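Local coordinates for aldose 1-epimerase (Caenorhabditis elegans, PDB 1LUR), which probably interconverts the alpha and beta anomers of aldose sugars such as galactose, as an aldose 1-epimerase (mutarotase) of the GalM family, at residues L27-A35 against F59-T69; K68-R76 against A128-A139. All coordinates share one frame; numbering follows the deposited sequence.

Contact 1 (27-35 against 59-69) and contact 2 (68-76 against 128-139) follow one another along the chain: they share Lys68 and Thr69, and their centres lie about 16 Å apart. Contact 1 joins the hairpin of strands 24-28 and 33-40 to the chain that leaves helix 56-61. Where that chain has become the edge strand 69-70 and passed on into a loop, contact 2 ties it through Arg72 to the connection between strands 121-129 and 138-147. In GalM relatives the Gly-Arg-x-x-Asn-Arg sequence within 68-76 lies beside the sugar pocket, so contact 2 probably lies close to that pocket, while contact 1 is structural packing one step earlier in the chain.

Contact 1: residues L27-A35 against F59-T69; sequences LLPFGATLA and FEKDAASIGKT
Three hydrogen bonds, two of them backbone to backbone, join the hairpin turn at Gly31 and Ala32 and the start of strand 33-40 to Gly67 and Thr69. Thr69 N donates to Gly31 O at 2.9 Å, and Leu34 N to Gly67 O at 2.8 Å. Thr69 OG1 donates to Ala32 O at 2.8 Å, tilted 29° from the plane of a carbonyl that Tyr145 OH also uses. Gly67, with positive phi, lies so close that a CB on it would run into Leu34 O. The methyl CG2 of Thr33 presses on the same peptide, 3.3 Å from Gly67 O.

The other branch of Thr33 is polar. With OG1 beside the backbone N (chi1 -54°), the hydroxyl donates to Phe30 O within the turn and accepts from a water, to which Lys68 NZ donates at 2.7 Å. Lys68 is extended up to its bend at chi4 (-70°), and its buried ammonium also bonds to Gly108 O, so a water and a carbonyl both accept hydrogen bonds from it.

The two phenylalanine rings carry the packing against helix 56-61. The Phe30 ring takes Glu60 CG over one face, a CH-pi contact 3.9 Å from CG to the ring centroid, and has Phe59 O at its edge; Lys68 NZ approaches the ring obliquely. Phe59 meets Leu28 through its CB, 3.6 Å from Leu28 CD2, and Ala35 through CZ at the far end of its ring, while Phe53 packs edge-to-face with it.

The arrangement is a four-residue-loop beta hairpin, with a type II turn from Pro29 to Ala32, docked on a second type II turn, Ser65 to Lys68. It links the small antiparallel sheet of the N-terminal part to edge strand 69-70 of a larger sheet in this beta-rich galactose mutarotase fold.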
ATOM      1  N   LEU A  27      -6.669  -2.470 -13.335  1.00 34.24           N
ATOM      2  CA  LEU A  27      -5.429  -1.736 -13.127  1.00 34.03           C
ATOM      3  C   LEU A  27      -5.288  -0.557 -14.087  1.00 34.94           C
ATOM      4  O   LEU A  27      -5.971  -0.486 -15.110  1.00 35.78           O
ATOM      5  CB  LEU A  27      -4.233  -2.671 -13.300  1.00 33.23           C
ATOM      6  CG  LEU A  27      -4.195  -3.928 -12.425  1.00 33.14           C
ATOM      7  CD1 LEU A  27      -4.435  -3.538 -10.973  1.00 31.80           C
ATOM      8  CD2 LEU A  27      -5.254  -4.927 -12.888  1.00 33.69           C
ATOM      9  N   LEU A  28      -4.385   0.357 -13.748  1.00 33.74           N
ATOM     10  CA  LEU A  28      -4.131   1.541 -14.557  1.00 34.52           C
ATOM     11  C   LEU A  28      -2.619   1.730 -14.663  1.00 34.80           C
ATOM     12  O   LEU A  28      -1.920   1.776 -13.651  1.00 34.59           O
ATOM     13  CB  LEU A  28      -4.770   2.768 -13.897  1.00 34.76           C
ATOM     14  CG  LEU A  28      -4.788   4.095 -14.661  1.00 36.34           C
ATOM     15  CD1 LEU A  28      -5.631   3.956 -15.930  1.00 36.88           C
ATOM     16  CD2 LEU A  28      -5.368   5.179 -13.761  1.00 36.92           C
ATOM     17  N   PRO A  29      -2.098   1.827 -15.895  1.00 35.81           N
ATOM     18  CA  PRO A  29      -0.663   2.009 -16.129  1.00 35.89           C
ATOM     19  C   PRO A  29      -0.097   3.172 -15.323  1.00 35.02           C
ATOM     20  O   PRO A  29       1.039   3.117 -14.843  1.00 34.06           O
ATOM     21  CB  PRO A  29      -0.589   2.262 -17.631  1.00 35.93           C
ATOM     22  CG  PRO A  29      -1.728   1.449 -18.157  1.00 36.37           C
ATOM     23  CD  PRO A  29      -2.830   1.765 -17.174  1.00 36.72           C
ATOM     24  N   PHE A  30      -0.895   4.226 -15.175  1.00 34.16           N
ATOM     25  CA  PHE A  30      -0.454   5.391 -14.421  1.00 33.09           C
ATOM     26  C   PHE A  30      -0.325   5.032 -12.952  1.00 31.64           C
ATOM     27  O   PHE A  30      -1.308   4.692 -12.289  1.00 30.39           O
ATOM     28  CB  PHE A  30      -1.442   6.545 -14.579  1.00 35.45           C
ATOM     29  CG  PHE A  30      -1.039   7.781 -13.834  1.00 36.78           C
ATOM     30  CD1 PHE A  30       0.074   8.515 -14.233  1.00 37.77           C
ATOM     31  CD2 PHE A  30      -1.753   8.196 -12.719  1.00 37.80           C
ATOM     32  CE1 PHE A  30       0.470   9.649 -13.525  1.00 39.32           C
ATOM     33  CE2 PHE A  30      -1.366   9.326 -12.003  1.00 38.53           C
ATOM     34  CZ  PHE A  30      -0.251  10.054 -12.408  1.00 39.02           C
ATOM     35  N   GLY A  31       0.903   5.105 -12.450  1.00 30.80           N
ATOM     36  CA  GLY A  31       1.157   4.785 -11.061  1.00 29.78           C
ATOM     37  C   GLY A  31       0.964   3.309 -10.758  1.00 29.25           C
ATOM     38  O   GLY A  31       0.897   2.932  -9.588  1.00 29.45           O
ATOM     39  N   ALA A  32       0.889   2.477 -11.800  1.00 28.75           N
ATOM     40  CA  ALA A  32       0.698   1.030 -11.630  1.00 27.90           C
ATOM     41  C   ALA A  32      -0.333   0.860 -10.520  1.00 28.41           C
ATOM     42  O   ALA A  32      -0.122   0.126  -9.551  1.00 27.12           O
ATOM     43  CB  ALA A  32       2.016   0.367 -11.242  1.00 27.65           C
ATOM     44  N   THR A  33      -1.451   1.553 -10.699  1.00 27.04           N
ATOM     45  CA  THR A  33      -2.575   1.572  -9.771  1.00 29.43           C
ATOM     46  C   THR A  33      -3.655   0.495  -9.812  1.00 29.05           C
ATOM     47  O   THR A  33      -4.067   0.044 -10.879  1.00 29.70           O
ATOM     48  CB  THR A  33      -3.317   2.924  -9.897  1.00 30.30           C
ATOM     49  OG1 THR A  33      -2.386   3.999  -9.730  1.00 29.77           O
ATOM     50  CG2 THR A  33      -4.425   3.034  -8.855  1.00 30.84           C
ATOM     51  N   LEU A  34      -4.122   0.113  -8.626  1.00 31.20           N
ATOM     52  CA  LEU A  34      -5.173  -0.886  -8.487  1.00 31.27           C
ATOM     53  C   LEU A  34      -6.407   0.009  -8.462  1.00 32.04           C
ATOM     54  O   LEU A  34      -6.741   0.589  -7.427  1.00 31.69           O
ATOM     55  CB  LEU A  34      -5.051  -1.643  -7.163  1.00 29.94           C
ATOM     56  CG  LEU A  34      -6.210  -2.594  -6.835  1.00 30.63           C
ATOM     57  CD1 LEU A  34      -6.426  -3.574  -7.988  1.00 29.85           C
ATOM     58  CD2 LEU A  34      -5.910  -3.344  -5.536  1.00 28.76           C
ATOM     59  N   ALA A  35      -7.063   0.137  -9.613  1.00 34.35           N
ATOM     60  CA  ALA A  35      -8.257   0.971  -9.748  1.00 35.02           C
ATOM     61  C   ALA A  35      -9.528   0.409  -9.113  1.00 36.17           C
ATOM     62  O   ALA A  35     -10.241   1.121  -8.405  1.00 36.82           O
ATOM     63  CB  ALA A  35      -8.510   1.261 -11.222  1.00 35.64           C
ATOM     64  N   PHE A  59      -7.795  10.006 -11.639  1.00 45.10           N
ATOM     65  CA  PHE A  59      -6.728   9.259 -10.983  1.00 44.55           C
ATOM     66  C   PHE A  59      -5.424  10.030 -11.128  1.00 44.78           C
ATOM     67  O   PHE A  59      -4.640  10.128 -10.181  1.00 43.46           O
ATOM     68  CB  PHE A  59      -6.578   7.875 -11.619  1.00 43.36           C
ATOM     69  CG  PHE A  59      -7.349   6.795 -10.917  1.00 43.03           C
ATOM     70  CD1 PHE A  59      -6.913   6.296  -9.693  1.00 43.07           C
ATOM     71  CD2 PHE A  59      -8.508   6.268 -11.478  1.00 44.05           C
ATOM     72  CE1 PHE A  59      -7.615   5.292  -9.041  1.00 43.16           C
ATOM     73  CE2 PHE A  59      -9.221   5.262 -10.833  1.00 42.64           C
ATOM     74  CZ  PHE A  59      -8.773   4.772  -9.612  1.00 43.13           C
ATOM     75  N   GLU A  60      -5.201  10.578 -12.320  1.00 45.65           N
ATOM     76  CA  GLU A  60      -3.994  11.345 -12.604  1.00 47.37           C
ATOM     77  C   GLU A  60      -3.951  12.641 -11.805  1.00 47.85           C
ATOM     78  O   GLU A  60      -2.903  13.275 -11.686  1.00 48.64           O
ATOM     79  CB  GLU A  60      -3.905  11.660 -14.100  1.00 47.82           C
ATOM     80  CG  GLU A  60      -3.735  10.438 -14.989  1.00 50.08           C
ATOM     81  CD  GLU A  60      -3.727  10.783 -16.470  1.00 51.60           C
ATOM     82  OE1 GLU A  60      -4.734  11.339 -16.956  1.00 54.18           O
ATOM     83  OE2 GLU A  60      -2.718  10.499 -17.149  1.00 52.60           O
ATOM     84  N   LYS A  61      -5.092  13.036 -11.254  1.00 48.18           N
ATOM     85  CA  LYS A  61      -5.155  14.260 -10.472  1.00 48.24           C
ATOM     86  C   LYS A  61      -5.224  13.982  -8.974  1.00 47.67           C
ATOM     87  O   LYS A  61      -5.084  14.895  -8.168  1.00 48.22           O
ATOM     88  CB  LYS A  61      -6.362  15.100 -10.909  1.00 49.57           C
ATOM     89  CG  LYS A  61      -6.253  15.651 -12.328  1.00 50.95           C
ATOM     90  CD  LYS A  61      -7.536  16.355 -12.767  1.00 52.65           C
ATOM     91  CE  LYS A  61      -7.339  17.085 -14.093  1.00 52.45           C
ATOM     92  NZ  LYS A  61      -8.613  17.638 -14.644  1.00 53.28           N
ATOM     93  N   ASP A  62      -5.427  12.719  -8.604  1.00 46.36           N
ATOM     94  CA  ASP A  62      -5.511  12.343  -7.195  1.00 45.28           C
ATOM     95  C   ASP A  62      -4.221  12.658  -6.447  1.00 44.15           C
ATOM     96  O   ASP A  62      -3.133  12.583  -7.017  1.00 43.68           O
ATOM     97  CB  ASP A  62      -5.830  10.850  -7.060  1.00 44.38           C
ATOM     98  CG  ASP A  62      -5.748  10.363  -5.625  1.00 44.47           C
ATOM     99  OD1 ASP A  62      -6.254  11.062  -4.722  1.00 43.85           O
ATOM    100  OD2 ASP A  62      -5.187   9.270  -5.398  1.00 45.14           O
ATOM    101  N   ALA A  63      -4.347  13.001  -5.167  1.00 43.44           N
ATOM    102  CA  ALA A  63      -3.186  13.327  -4.341  1.00 42.45           C
ATOM    103  C   ALA A  63      -3.133  12.465  -3.087  1.00 42.38           C
ATOM    104  O   ALA A  63      -2.196  12.565  -2.289  1.00 42.20           O
ATOM    105  CB  ALA A  63      -3.219  14.798  -3.957  1.00 42.36           C
ATOM    106  N   ALA A  64      -4.139  11.613  -2.916  1.00 41.19           N
ATOM    107  CA  ALA A  64      -4.203  10.736  -1.756  1.00 40.05           C
ATOM    108  C   ALA A  64      -3.588   9.358  -2.020  1.00 39.85           C
ATOM    109  O   ALA A  64      -3.730   8.448  -1.200  1.00 39.80           O
ATOM    110  CB  ALA A  64      -5.654  10.585  -1.301  1.00 40.09           C
ATOM    111  N   SER A  65      -2.912   9.214  -3.159  1.00 38.41           N
ATOM    112  CA  SER A  65      -2.267   7.951  -3.540  1.00 37.47           C
ATOM    113  C   SER A  65      -3.215   6.751  -3.518  1.00 36.06           C
ATOM    114  O   SER A  65      -2.813   5.637  -3.169  1.00 34.23           O
ATOM    115  CB  SER A  65      -1.083   7.661  -2.614  1.00 37.43           C
ATOM    116  OG  SER A  65      -0.091   8.666  -2.715  1.00 38.13           O
ATOM    117  N   ILE A  66      -4.464   6.977  -3.906  1.00 33.89           N
ATOM    118  CA  ILE A  66      -5.464   5.915  -3.926  1.00 34.06           C
ATOM    119  C   ILE A  66      -5.120   4.750  -4.866  1.00 32.14           C
ATOM    120  O   ILE A  66      -5.104   4.906  -6.085  1.00 32.01           O
ATOM    121  CB  ILE A  66      -6.858   6.490  -4.299  1.00 34.51           C
ATOM    122  CG1 ILE A  66      -7.270   7.546  -3.267  1.00 34.98           C
ATOM    123  CG2 ILE A  66      -7.902   5.373  -4.329  1.00 34.45           C
ATOM    124  CD1 ILE A  66      -8.623   8.175  -3.535  1.00 37.38           C
ATOM    125  N   GLY A  67      -4.823   3.595  -4.273  1.00 32.41           N
ATOM    126  CA  GLY A  67      -4.486   2.400  -5.038  1.00 30.20           C
ATOM    127  C   GLY A  67      -3.171   2.362  -5.799  1.00 28.85           C
ATOM    128  O   GLY A  67      -2.865   1.377  -6.473  1.00 29.55           O
ATOM    129  N   LYS A  68      -2.374   3.413  -5.684  1.00 26.87           N
ATOM    130  CA  LYS A  68      -1.098   3.464  -6.383  1.00 25.26           C
ATOM    131  C   LYS A  68       0.002   2.552  -5.854  1.00 25.98           C
ATOM    132  O   LYS A  68      -0.052   2.048  -4.725  1.00 24.59           O
ATOM    133  CB  LYS A  68      -0.529   4.888  -6.337  1.00 27.13           C
ATOM    134  CG  LYS A  68      -1.383   5.989  -6.919  1.00 26.35           C
ATOM    135  CD  LYS A  68      -0.676   7.328  -6.702  1.00 28.41           C
ATOM    136  CE  LYS A  68      -1.433   8.499  -7.323  1.00 27.34           C
ATOM    137  NZ  LYS A  68      -1.391   8.487  -8.810  1.00 29.98           N
ATOM    138  N   THR A  69       0.999   2.334  -6.707  1.00 25.44           N
ATOM    139  CA  THR A  69       2.154   1.521  -6.351  1.00 26.43           C
ATOM    140  C   THR A  69       3.047   2.699  -5.943  1.00 26.59           C
ATOM    141  O   THR A  69       3.346   3.559  -6.776  1.00 28.33           O
ATOM    142  CB  THR A  69       2.830   0.847  -7.548  1.00 25.41           C
ATOM    143  OG1 THR A  69       2.087  -0.310  -7.941  1.00 24.35           O
ATOM    144  CG2 THR A  69       4.255   0.431  -7.170  1.00 24.38           C
TER
HETATM  145  O   HOH W   1      -3.118   6.637  -9.604  1.00 31.48           O

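Contact 2: residues K68-R76 against A128-A139; sequences KTVGRVANR and ANEQDDGLPGDA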
ATOM      1  N   LYS A  68      -2.374   3.413  -5.684  1.00 26.87           N
ATOM      2  CA  LYS A  68      -1.098   3.464  -6.383  1.00 25.26           C
ATOM      3  C   LYS A  68       0.002   2.552  -5.854  1.00 25.98           C
ATOM      4  O   LYS A  68      -0.052   2.048  -4.725  1.00 24.59           O
ATOM      5  CB  LYS A  68      -0.529   4.888  -6.337  1.00 27.13           C
ATOM      6  CG  LYS A  68      -1.383   5.989  -6.919  1.00 26.35           C
ATOM      7  CD  LYS A  68      -0.676   7.328  -6.702  1.00 28.41           C
ATOM      8  CE  LYS A  68      -1.433   8.499  -7.323  1.00 27.34           C
ATOM      9  NZ  LYS A  68      -1.391   8.487  -8.810  1.00 29.98           N
ATOM     10  N   THR A  69       0.999   2.334  -6.707  1.00 25.44           N
ATOM     11  CA  THR A  69       2.154   1.521  -6.351  1.00 26.43           C
ATOM     12  C   THR A  69       3.047   2.699  -5.943  1.00 26.59           C
ATOM     13  O   THR A  69       3.346   3.559  -6.776  1.00 28.33           O
ATOM     14  CB  THR A  69       2.830   0.847  -7.548  1.00 25.41           C
ATOM     15  OG1 THR A  69       2.087  -0.310  -7.941  1.00 24.35           O
ATOM     16  CG2 THR A  69       4.255   0.431  -7.170  1.00 24.38           C
ATOM     17  N   VAL A  70       3.454   2.746  -4.678  1.00 26.06           N
ATOM     18  CA  VAL A  70       4.294   3.826  -4.180  1.00 25.90           C
ATOM     19  C   VAL A  70       5.783   3.511  -4.104  1.00 25.51           C
ATOM     20  O   VAL A  70       6.176   2.411  -3.721  1.00 26.10           O
ATOM     21  CB  VAL A  70       3.818   4.276  -2.775  1.00 26.39           C
ATOM     22  CG1 VAL A  70       4.751   5.337  -2.224  1.00 27.91           C
ATOM     23  CG2 VAL A  70       2.391   4.802  -2.855  1.00 30.14           C
ATOM     24  N   GLY A  71       6.594   4.502  -4.471  1.00 23.17           N
ATOM     25  CA  GLY A  71       8.046   4.374  -4.456  1.00 24.04           C
ATOM     26  C   GLY A  71       8.661   5.706  -4.875  1.00 23.36           C
ATOM     27  O   GLY A  71       7.909   6.631  -5.197  1.00 22.58           O
ATOM     28  N   ARG A  72       9.993   5.814  -4.928  1.00 22.46           N
ATOM     29  CA  ARG A  72      10.905   4.717  -4.612  1.00 21.33           C
ATOM     30  C   ARG A  72      11.014   4.358  -3.145  1.00 22.07           C
ATOM     31  O   ARG A  72      11.565   3.314  -2.800  1.00 22.47           O
ATOM     32  CB  ARG A  72      12.299   4.997  -5.177  1.00 21.05           C
ATOM     33  CG  ARG A  72      12.381   4.780  -6.689  1.00 22.34           C
ATOM     34  CD  ARG A  72      13.810   4.704  -7.169  1.00 22.15           C
ATOM     35  NE  ARG A  72      14.421   6.021  -7.311  1.00 24.22           N
ATOM     36  CZ  ARG A  72      15.729   6.226  -7.375  1.00 25.63           C
ATOM     37  NH1 ARG A  72      16.571   5.198  -7.298  1.00 24.21           N
ATOM     38  NH2 ARG A  72      16.198   7.458  -7.529  1.00 25.66           N
ATOM     39  N   VAL A  73      10.520   5.231  -2.278  1.00 20.20           N
ATOM     40  CA  VAL A  73      10.569   4.965  -0.852  1.00 18.72           C
ATOM     41  C   VAL A  73       9.209   5.345  -0.298  1.00 20.60           C
ATOM     42  O   VAL A  73       8.835   6.522  -0.268  1.00 21.38           O
ATOM     43  CB  VAL A  73      11.663   5.768  -0.137  1.00 20.36           C
ATOM     44  CG1 VAL A  73      11.549   5.562   1.371  1.00 19.21           C
ATOM     45  CG2 VAL A  73      13.032   5.316  -0.630  1.00 19.53           C
ATOM     46  N   ALA A  74       8.455   4.332   0.111  1.00 21.81           N
ATOM     47  CA  ALA A  74       7.132   4.549   0.659  1.00 22.46           C
ATOM     48  C   ALA A  74       7.183   5.320   1.964  1.00 24.19           C
ATOM     49  O   ALA A  74       8.105   5.169   2.773  1.00 25.48           O
ATOM     50  CB  ALA A  74       6.425   3.216   0.869  1.00 23.44           C
ATOM     51  N   ASN A  75       6.166   6.143   2.157  1.00 24.33           N
ATOM     52  CA  ASN A  75       6.033   6.966   3.344  1.00 25.63           C
ATOM     53  C   ASN A  75       7.068   8.079   3.415  1.00 25.25           C
ATOM     54  O   ASN A  75       7.543   8.567   2.391  1.00 25.41           O
ATOM     55  CB  ASN A  75       6.065   6.107   4.616  1.00 25.28           C
ATOM     56  CG  ASN A  75       5.235   6.707   5.741  1.00 28.66           C
ATOM     57  OD1 ASN A  75       5.717   7.531   6.517  1.00 25.35           O
ATOM     58  ND2 ASN A  75       3.966   6.304   5.821  1.00 27.28           N
ATOM     59  N   ARG A  76       7.453   8.441   4.629  1.00 25.44           N
ATOM     60  CA  ARG A  76       8.406   9.515   4.824  1.00 25.30           C
ATOM     61  C   ARG A  76       9.891   9.336   5.041  1.00 24.73           C
ATOM     62  O   ARG A  76      10.347   8.366   5.638  1.00 26.96           O
ATOM     63  CB  ARG A  76       7.895  10.379   5.977  1.00 25.60           C
ATOM     64  CG  ARG A  76       6.423  10.755   5.854  1.00 26.11           C
ATOM     65  CD  ARG A  76       5.908  11.430   7.118  1.00 28.11           C
ATOM     66  NE  ARG A  76       4.530  11.878   6.956  1.00 28.48           N
ATOM     67  CZ  ARG A  76       3.483  11.064   6.850  1.00 31.58           C
ATOM     68  NH1 ARG A  76       3.651   9.750   6.892  1.00 32.37           N
ATOM     69  NH2 ARG A  76       2.266  11.563   6.692  1.00 32.30           N
ATOM     70  N   ALA A 128      13.637   4.652 -12.778  1.00 27.15           N
ATOM     71  CA  ALA A 128      13.756   5.874 -12.001  1.00 27.11           C
ATOM     72  C   ALA A 128      15.189   6.041 -11.501  1.00 27.06           C
ATOM     73  O   ALA A 128      15.820   5.076 -11.075  1.00 27.17           O
ATOM     74  CB  ALA A 128      12.788   5.834 -10.816  1.00 26.72           C
ATOM     75  N   ASN A 129      15.699   7.267 -11.576  1.00 25.31           N
ATOM     76  CA  ASN A 129      17.049   7.576 -11.129  1.00 25.70           C
ATOM     77  C   ASN A 129      17.024   8.881 -10.344  1.00 25.94           C
ATOM     78  O   ASN A 129      15.986   9.538 -10.254  1.00 25.85           O
ATOM     79  CB  ASN A 129      18.018   7.703 -12.315  1.00 27.44           C
ATOM     80  CG  ASN A 129      17.594   8.760 -13.313  1.00 29.30           C
ATOM     81  OD1 ASN A 129      16.914   9.725 -12.967  1.00 29.91           O
ATOM     82  ND2 ASN A 129      18.012   8.588 -14.569  1.00 33.48           N
ATOM     83  N   GLU A 130      18.169   9.267  -9.789  1.00 24.93           N
ATOM     84  CA  GLU A 130      18.237  10.498  -9.013  1.00 25.35           C
ATOM     85  C   GLU A 130      17.649  11.717  -9.739  1.00 26.93           C
ATOM     86  O   GLU A 130      17.003  12.551  -9.106  1.00 25.01           O
ATOM     87  CB  GLU A 130      19.687  10.775  -8.581  1.00 25.70           C
ATOM     88  CG  GLU A 130      19.834  11.924  -7.573  1.00 26.46           C
ATOM     89  CD  GLU A 130      21.277  12.151  -7.132  1.00 30.46           C
ATOM     90  OE1 GLU A 130      22.166  11.444  -7.650  1.00 29.45           O
ATOM     91  OE2 GLU A 130      21.523  13.035  -6.270  1.00 27.66           O
ATOM     92  N   GLN A 131      17.852  11.828 -11.053  1.00 29.21           N
ATOM     93  CA  GLN A 131      17.306  12.981 -11.778  1.00 32.50           C
ATOM     94  C   GLN A 131      15.788  13.019 -11.762  1.00 32.65           C
ATOM     95  O   GLN A 131      15.193  14.093 -11.811  1.00 32.71           O
ATOM     96  CB  GLN A 131      17.767  13.014 -13.239  1.00 36.40           C
ATOM     97  CG  GLN A 131      19.149  13.589 -13.462  1.00 43.81           C
ATOM     98  CD  GLN A 131      20.205  12.516 -13.574  1.00 48.11           C
ATOM     99  OE1 GLN A 131      20.087  11.596 -14.393  1.00 51.36           O
ATOM    100  NE2 GLN A 131      21.253  12.624 -12.761  1.00 50.02           N
ATOM    101  N   ASP A 132      15.162  11.848 -11.705  1.00 31.09           N
ATOM    102  CA  ASP A 132      13.707  11.772 -11.686  1.00 31.50           C
ATOM    103  C   ASP A 132      13.087  12.147 -10.350  1.00 31.86           C
ATOM    104  O   ASP A 132      12.075  12.851 -10.309  1.00 33.32           O
ATOM    105  CB  ASP A 132      13.215  10.355 -12.016  1.00 32.45           C
ATOM    106  CG  ASP A 132      13.576   9.913 -13.408  1.00 33.55           C
ATOM    107  OD1 ASP A 132      13.232  10.632 -14.369  1.00 34.82           O
ATOM    108  OD2 ASP A 132      14.189   8.835 -13.540  1.00 32.99           O
ATOM    109  N   ASP A 133      13.694  11.689  -9.257  1.00 29.77           N
ATOM    110  CA  ASP A 133      13.151  11.978  -7.934  1.00 28.68           C
ATOM    111  C   ASP A 133      14.096  12.439  -6.830  1.00 28.38           C
ATOM    112  O   ASP A 133      13.679  12.555  -5.678  1.00 29.20           O
ATOM    113  CB  ASP A 133      12.424  10.735  -7.448  1.00 27.15           C
ATOM    114  CG  ASP A 133      13.305   9.494  -7.519  1.00 26.01           C
ATOM    115  OD1 ASP A 133      14.535   9.634  -7.341  1.00 24.05           O
ATOM    116  OD2 ASP A 133      12.778   8.385  -7.743  1.00 25.28           O
ATOM    117  N   GLY A 134      15.362  12.667  -7.159  1.00 29.00           N
ATOM    118  CA  GLY A 134      16.300  13.111  -6.143  1.00 27.72           C
ATOM    119  C   GLY A 134      16.813  12.048  -5.186  1.00 27.11           C
ATOM    120  O   GLY A 134      17.664  12.339  -4.342  1.00 27.22           O
ATOM    121  N   LEU A 135      16.300  10.824  -5.279  1.00 25.68           N
ATOM    122  CA  LEU A 135      16.765   9.766  -4.387  1.00 23.28           C
ATOM    123  C   LEU A 135      18.032   9.150  -5.009  1.00 23.97           C
ATOM    124  O   LEU A 135      18.236   9.219  -6.222  1.00 23.21           O
ATOM    125  CB  LEU A 135      15.651   8.730  -4.163  1.00 21.16           C
ATOM    126  CG  LEU A 135      14.509   9.215  -3.241  1.00 21.33           C
ATOM    127  CD1 LEU A 135      13.304   8.285  -3.340  1.00 18.59           C
ATOM    128  CD2 LEU A 135      15.004   9.288  -1.786  1.00 21.64           C
ATOM    129  N   PRO A 136      18.901   8.547  -4.186  1.00 24.04           N
ATOM    130  CA  PRO A 136      20.133   7.960  -4.731  1.00 23.01           C
ATOM    131  C   PRO A 136      19.979   6.849  -5.757  1.00 25.02           C
ATOM    132  O   PRO A 136      18.990   6.120  -5.757  1.00 23.60           O
ATOM    133  CB  PRO A 136      20.874   7.488  -3.481  1.00 25.32           C
ATOM    134  CG  PRO A 136      19.750   7.128  -2.542  1.00 24.35           C
ATOM    135  CD  PRO A 136      18.775   8.276  -2.743  1.00 23.21           C
ATOM    136  N   GLY A 137      20.970   6.756  -6.644  1.00 23.83           N
ATOM    137  CA  GLY A 137      20.983   5.741  -7.684  1.00 26.09           C
ATOM    138  C   GLY A 137      19.804   5.637  -8.628  1.00 26.67           C
ATOM    139  O   GLY A 137      19.095   6.605  -8.880  1.00 26.41           O
ATOM    140  N   ASP A 138      19.605   4.437  -9.162  1.00 27.88           N
ATOM    141  CA  ASP A 138      18.511   4.194 -10.091  1.00 29.44           C
ATOM    142  C   ASP A 138      17.894   2.825  -9.843  1.00 28.71           C
ATOM    143  O   ASP A 138      18.302   2.102  -8.935  1.00 27.19           O
ATOM    144  CB  ASP A 138      19.028   4.265 -11.529  1.00 29.95           C
ATOM    145  CG  ASP A 138      20.191   3.321 -11.770  1.00 32.90           C
ATOM    146  OD1 ASP A 138      20.105   2.152 -11.339  1.00 32.81           O
ATOM    147  OD2 ASP A 138      21.189   3.738 -12.395  1.00 35.51           O
ATOM    148  N   ALA A 139      16.910   2.475 -10.663  1.00 28.64           N
ATOM    149  CA  ALA A 139      16.252   1.190 -10.521  1.00 27.54           C
ATOM    150  C   ALA A 139      15.246   0.951 -11.625  1.00 28.30           C
ATOM    151  O   ALA A 139      14.627   1.886 -12.138  1.00 27.72           O
ATOM    152  CB  ALA A 139      15.551   1.104  -9.169  1.00 28.66           C
TER
HETATM  153  O   HOH W   2      10.788   8.361  -5.907  1.00 21.02           O
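Arg72 bends at chi3 (-80°), which brings the NE and NH2 edge of its guanidinium to Asp133, the two side chains crossing at about a right angle; CG of Asp133 stands between its own backbone N and carbonyl carbon (chi1 53°), turning the carboxylate to the arginine. The two flat groups lie nearly coplanar, 17° apart, in a side-on, two-pronged salt bridge: NE of Arg72 to OD2 of Asp133 at 2.9 Å and NH2 of Arg72 to OD1 of Asp133 at 2.7 Å, both on syn lone pairs. Asp133 OD1 also accepts from Leu135 N at 3.0 Å, an Asx turn that fixes the carboxylate's rotation. Its OD2 takes a further bond from a water, which accepts from Arg72 N.

The loop curls round the guanidinium, its carbonyls of Leu135, Pro136 and Gly137 taking weak bonds from NH1 and NH2. Leu135 CB lies over one face, 3.6 Å from Arg72 NH2, and Ala128 O stands over the centre of the opposite face. Nearer the backbone, Leu135 CD1 packs on Arg72 CB and on Val73 CG2 (4.0 Å). A leucine in place of Arg72 would probably leave the buried Asp133 carboxylate without its charged mate and the three loop carbonyls without these donors.

Arg72 follows a cis peptide after Gly71, in the loop beyond edge strand 69-70. Its partners form the connection between antiparallel strands 121-129 and 138-147: a short helix, 130-133, opened by the Asn129-Asp132 capping box, then the loop back to Asp138. Tyr89 of strand 87-90 packs against Glu130 and Pro136, and Tyr99 OH bonds to Asp133 O.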